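Local coordinates for nucleoplasmin-like protein (Drosophila melanogaster, PDB 1NLQ) that binds core histones and functions in the ATP-facilitated assembly of approximately regularly spaced nucleosomal arrays, at residues Glu52-Thr55 with Val60-Pro63; Val18-Asp23 with Gln30-Lys35. All coordinates share one frame; numbering follows the deposited sequence.

Both contacts belong to the N-terminal nucleoplasmin core domain, a sandwich of antiparallel sheets, and their centres lie 13 Å apart with nearest atoms about 7 Å from each other. Contact 2 comes first along the chain and closes before contact 1 opens; strands 31-39 and 48-55 are successive. Contact 1 lies within one sheet, pairing strand 48-55 with strand 60-68, which is outermost in that sheet within the chain. Contact 2 crosses between the layers, from strand 17-20 at the other margin of the same sheet to strand 31-39 of the second sheet. One therefore builds a hairpin, the other packs the sandwich, and residues of both pairs of segments meet neighbouring subunits of the pentamer.

Contact 1 of 2, residues Glu52-Thr55 with Val60-Pro63; sequences EVNT and VQIP
Val53 and Ile62 exchange two backbone hydrogen bonds, Val53 N to Ile62 O at 2.9 Å and Ile62 N to Val53 O at 3.2 Å. Further along, Thr55 N gives a nearly straight bond to Val60 O, also 2.9 Å. Between these hydrogen-bonded pairs lies the non-hydrogen-bonded pair Asn54-Gln61, where CA-H...O contacts reach Val60 O from Asn54 CA and Val53 O from Gln61 CA.

The polar side chains gather on the face of Glu52, Asn54 and Gln61. Asn54 ND2 lies 2.7 Å from Glu52 OE2, donating to it nearly along the carboxylate C-O axis. The same nitrogen makes a weak, bent bond to Gln61 OE1 (angle 122°); the two side chains run side by side with their amide planes almost perpendicular (87°). Glu52 CG is anti to the backbone N (chi1 176°) and its chain is extended, which brings OE2 against Gln61 CG at 3.1 Å. The amide nitrogen thus faces two acceptor oxygens that sit close together but have no hydrogen bond to each other.

Apolar groups occupy the reverse face. Val53 CG1 touches Ile62 CG2 at 3.9 Å and Val60 CG1 at 4.2 Å, while Thr55 and Val60 meet through their CB atoms. Phe81 of strand 74-82 packs on Val53 and Thr55, and Phe6 of the second subunit on Val53 and Val60.

The arrangement is an antiparallel beta hairpin of the nucleoplasmin sandwich, its polar face turned from the core and its apolar face shared between the opposing sheet and the neighbouring subunit of the pentamer.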
loop_
_atom_site.group_PDB
_atom_site.type_symbol
_atom_site.label_atom_id
_atom_site.label_comp_id
_atom_site.label_asym_id
_atom_site.label_seq_id
_atom_site.Cartn_x
_atom_site.Cartn_y
_atom_site.Cartn_z
ATOM N N GLU A 52 -11.590 -12.982 9.277
ATOM C CA GLU A 52 -11.435 -12.555 10.655
ATOM C C GLU A 52 -10.186 -13.197 11.223
ATOM O O GLU A 52 -9.927 -14.375 10.977
ATOM C CB GLU A 52 -12.643 -12.997 11.470
ATOM C CG GLU A 52 -12.530 -12.678 12.944
ATOM C CD GLU A 52 -13.464 -13.521 13.772
ATOM O OE1 GLU A 52 -14.693 -13.315 13.702
ATOM O OE2 GLU A 52 -12.953 -14.405 14.488
ATOM N N VAL A 53 -9.402 -12.430 11.969
ATOM C CA VAL A 53 -8.197 -12.976 12.564
ATOM C C VAL A 53 -8.468 -13.205 14.048
ATOM O O VAL A 53 -9.170 -12.425 14.688
ATOM C CB VAL A 53 -6.970 -12.026 12.377
ATOM C CG1 VAL A 53 -7.144 -10.755 13.181
ATOM C CG2 VAL A 53 -5.697 -12.736 12.809
ATOM N N ASN A 54 -7.931 -14.302 14.575
ATOM C CA ASN A 54 -8.115 -14.645 15.977
ATOM C C ASN A 54 -6.797 -14.962 16.656
ATOM O O ASN A 54 -6.008 -15.758 16.159
ATOM C CB ASN A 54 -9.021 -15.868 16.126
ATOM C CG ASN A 54 -10.414 -15.631 15.601
ATOM O OD1 ASN A 54 -10.681 -15.783 14.401
ATOM N ND2 ASN A 54 -11.316 -15.238 16.492
ATOM N N THR A 55 -6.558 -14.332 17.795
ATOM C CA THR A 55 -5.354 -14.600 18.562
ATOM C C THR A 55 -5.747 -14.565 20.028
ATOM O O THR A 55 -6.100 -13.518 20.557
ATOM C CB THR A 55 -4.249 -13.556 18.305
ATOM O OG1 THR A 55 -3.612 -13.820 17.048
ATOM C CG2 THR A 55 -3.206 -13.620 19.400
ATOM N N VAL A 60 -7.865 -11.136 20.914
ATOM C CA VAL A 60 -8.090 -10.604 19.585
ATOM C C VAL A 60 -8.995 -11.437 18.688
ATOM O O VAL A 60 -8.774 -12.629 18.478
ATOM C CB VAL A 60 -6.737 -10.381 18.859
ATOM C CG1 VAL A 60 -6.947 -10.317 17.348
ATOM C CG2 VAL A 60 -6.111 -9.073 19.334
ATOM N N GLN A 61 -10.029 -10.774 18.184
ATOM C CA GLN A 61 -10.989 -11.344 17.253
ATOM C C GLN A 61 -11.552 -10.142 16.510
ATOM O O GLN A 61 -12.349 -9.368 17.055
ATOM C CB GLN A 61 -12.112 -12.108 17.960
ATOM C CG GLN A 61 -13.213 -12.548 16.987
ATOM C CD GLN A 61 -14.128 -13.628 17.542
ATOM O OE1 GLN A 61 -13.783 -14.816 17.559
ATOM N NE2 GLN A 61 -15.305 -13.218 18.000
ATOM N N ILE A 62 -11.133 -9.987 15.260
ATOM C CA ILE A 62 -11.560 -8.844 14.473
ATOM C C ILE A 62 -11.310 -9.087 12.986
ATOM O O ILE A 62 -10.331 -9.729 12.619
ATOM C CB ILE A 62 -10.763 -7.592 14.915
ATOM C CG1 ILE A 62 -11.311 -6.333 14.241
ATOM C CG2 ILE A 62 -9.291 -7.772 14.553
ATOM C CD1 ILE A 62 -10.664 -5.040 14.760
ATOM N N PRO A 63 -12.211 -8.597 12.117
ATOM C CA PRO A 63 -12.028 -8.784 10.671
ATOM C C PRO A 63 -10.772 -8.025 10.223
ATOM O O PRO A 63 -10.544 -6.895 10.665
ATOM C CB PRO A 63 -13.300 -8.170 10.082
ATOM C CG PRO A 63 -14.324 -8.398 11.162
ATOM C CD PRO A 63 -13.546 -8.046 12.412
#

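Contact 2 of 2, residues Val18-Asp23 with Gln30-Lys35; sequences VTWDVD and QKLVIK
Gln30 NE2 donates to two backbone carbonyls, Val22 O across the contact at 3.2 Å and Tyr26 O in the intervening loop. Val22 O receives the amide almost in line with its carbonyl bond (171°), while the oxygen itself stands slightly out of the amide plane. Gln30 reaches it with CG turned between the backbone N and C (chi1 59°) and a kink at the next bond. Its other amide atom, OE1, accepts from Arg28 N, so hydrogen bonds at both OE1 and NE2 fix the rotation of the group and hold the loop of Tyr26 and Arg28 against Gln30.

The apolar part centres on Trp20 and Leu32. Leu32 CB sits over one face of the six-membered ring, 3.4 Å from its centroid and only 4° off the normal, a close CH-pi contact. Leu32 CD2 extends the cover to the five-membered ring, 3.7 Å from Trp20 CG, as the two side chains run antiparallel, each alongside the other. This is packing between the two layers of a beta sandwich: Trp20 comes from strand 17-20 of one sheet, Leu32 from strand 31-39 of the other.

At the ring's edge, near its plane, the backbone carbon Gln30 C lies 4.1 Å from Trp20 CH2. The same ring carbon, Trp20 CH2, lies 3.5 Å from Leu32 N. At the indole's polar end, Trp20 NE1 bonds to Asn103 OD1. Replacing Trp20 with an alanine would probably open a gap beneath Leu32 and leave Asn103 OD1 without its indole donor. Beyond the ring, Leu32 also touches Tyr7 and Phe88, residues of strands 4-11 and 86-92.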
loop_
_atom_site.group_PDB
_atom_site.type_symbol
_atom_site.label_atom_id
_atom_site.label_comp_id
_atom_site.label_asym_id
_atom_site.label_seq_id
_atom_site.Cartn_x
_atom_site.Cartn_y
_atom_site.Cartn_z
ATOM N N VAL A 18 -7.758 -21.447 8.746
ATOM C CA VAL A 18 -6.341 -21.786 8.665
ATOM C C VAL A 18 -5.697 -21.243 9.933
ATOM O O VAL A 18 -5.969 -20.111 10.346
ATOM C CB VAL A 18 -5.657 -21.156 7.427
ATOM C CG1 VAL A 18 -4.186 -21.530 7.404
ATOM C CG2 VAL A 18 -6.324 -21.644 6.151
ATOM N N THR A 19 -4.875 -22.064 10.572
ATOM C CA THR A 19 -4.208 -21.663 11.794
ATOM C C THR A 19 -2.698 -21.654 11.624
ATOM O O THR A 19 -2.122 -22.551 11.007
ATOM C CB THR A 19 -4.558 -22.611 12.969
ATOM O OG1 THR A 19 -5.963 -22.549 13.241
ATOM C CG2 THR A 19 -3.787 -22.211 14.218
ATOM N N TRP A 20 -2.067 -20.617 12.159
ATOM C CA TRP A 20 -0.618 -20.494 12.118
ATOM C C TRP A 20 -0.161 -20.702 13.556
ATOM O O TRP A 20 -0.587 -19.988 14.463
ATOM C CB TRP A 20 -0.186 -19.102 11.646
ATOM C CG TRP A 20 1.314 -18.919 11.654
ATOM C CD1 TRP A 20 2.219 -19.518 10.821
ATOM C CD2 TRP A 20 2.077 -18.086 12.538
ATOM N NE1 TRP A 20 3.498 -19.106 11.129
ATOM C CE2 TRP A 20 3.438 -18.227 12.178
ATOM C CE3 TRP A 20 1.744 -17.229 13.596
ATOM C CZ2 TRP A 20 4.465 -17.545 12.842
ATOM C CZ3 TRP A 20 2.769 -16.547 14.258
ATOM C CH2 TRP A 20 4.115 -16.713 13.874
ATOM N N ASP A 21 0.691 -21.687 13.769
ATOM C CA ASP A 21 1.174 -21.944 15.114
ATOM C C ASP A 21 2.480 -22.699 15.065
ATOM O O ASP A 21 2.623 -23.755 15.693
ATOM C CB ASP A 21 0.150 -22.744 15.905
ATOM C CG ASP A 21 0.497 -22.826 17.372
ATOM O OD1 ASP A 21 -0.303 -23.406 18.129
ATOM O OD2 ASP A 21 1.569 -22.311 17.769
ATOM N N VAL A 22 3.425 -22.123 14.326
ATOM C CA VAL A 22 4.760 -22.669 14.133
ATOM C C VAL A 22 5.463 -23.151 15.398
ATOM O O VAL A 22 6.039 -22.354 16.145
ATOM C CB VAL A 22 5.671 -21.623 13.447
ATOM C CG1 VAL A 22 7.104 -22.127 13.370
ATOM C CG2 VAL A 22 5.140 -21.320 12.067
ATOM N N ASP A 23 5.427 -24.464 15.619
ATOM C CA ASP A 23 6.083 -25.063 16.772
ATOM C C ASP A 23 5.485 -24.554 18.082
ATOM O O ASP A 23 6.192 -24.021 18.945
ATOM C CB ASP A 23 7.583 -24.770 16.693
ATOM C CG ASP A 23 8.238 -25.479 15.520
ATOM O OD1 ASP A 23 9.272 -24.991 15.009
ATOM O OD2 ASP A 23 7.702 -26.540 15.115
ATOM N N GLN A 30 9.402 -15.963 16.668
ATOM C CA GLN A 30 8.678 -16.178 15.427
ATOM C C GLN A 30 7.601 -15.122 15.227
ATOM O O GLN A 30 6.902 -14.740 16.165
ATOM C CB GLN A 30 8.053 -17.578 15.377
ATOM C CG GLN A 30 7.069 -17.907 16.478
ATOM C CD GLN A 30 7.728 -18.654 17.626
ATOM O OE1 GLN A 30 8.609 -18.120 18.294
ATOM N NE2 GLN A 30 7.307 -19.903 17.849
ATOM N N LYS A 31 7.482 -14.643 13.994
ATOM C CA LYS A 31 6.497 -13.625 13.660
ATOM C C LYS A 31 5.885 -13.889 12.297
ATOM O O LYS A 31 6.578 -14.271 11.361
ATOM C CB LYS A 31 7.144 -12.235 13.646
ATOM C CG LYS A 31 6.196 -11.105 13.243
ATOM C CD LYS A 31 6.922 -9.781 13.005
ATOM C CE LYS A 31 7.685 -9.323 14.240
ATOM N NZ LYS A 31 8.242 -7.944 14.083
ATOM N N LEU A 32 4.580 -13.681 12.201
ATOM C CA LEU A 32 3.870 -13.855 10.943
ATOM C C LEU A 32 3.476 -12.470 10.459
ATOM O O LEU A 32 2.787 -11.730 11.163
ATOM C CB LEU A 32 2.612 -14.694 11.145
ATOM C CG LEU A 32 1.761 -14.892 9.888
ATOM C CD1 LEU A 32 2.549 -15.660 8.831
ATOM C CD2 LEU A 32 0.503 -15.645 10.256
ATOM N N VAL A 33 3.925 -12.103 9.265
ATOM C CA VAL A 33 3.597 -10.801 8.715
ATOM C C VAL A 33 2.627 -11.025 7.571
ATOM O O VAL A 33 2.931 -11.763 6.643
ATOM C CB VAL A 33 4.844 -10.084 8.161
ATOM C CG1 VAL A 33 4.459 -8.693 7.658
ATOM C CG2 VAL A 33 5.917 -9.989 9.241
ATOM N N ILE A 34 1.455 -10.413 7.648
ATOM C CA ILE A 34 0.475 -10.576 6.582
ATOM C C ILE A 34 0.537 -9.361 5.677
ATOM O O ILE A 34 0.186 -8.255 6.084
ATOM C CB ILE A 34 -0.943 -10.741 7.147
ATOM C CG1 ILE A 34 -1.020 -12.017 7.991
ATOM C CG2 ILE A 34 -1.946 -10.804 6.014
ATOM C CD1 ILE A 34 -0.531 -13.276 7.279
ATOM N N LYS A 35 0.989 -9.581 4.445
ATOM C CA LYS A 35 1.156 -8.507 3.476
ATOM C C LYS A 35 -0.029 -8.230 2.578
ATOM O O LYS A 35 -0.321 -7.079 2.280
ATOM C CB LYS A 35 2.371 -8.792 2.592
ATOM C CG LYS A 35 3.707 -8.756 3.312
ATOM C CD LYS A 35 4.011 -7.349 3.782
ATOM C CE LYS A 35 5.448 -7.201 4.260
ATOM N NZ LYS A 35 5.764 -5.774 4.568
#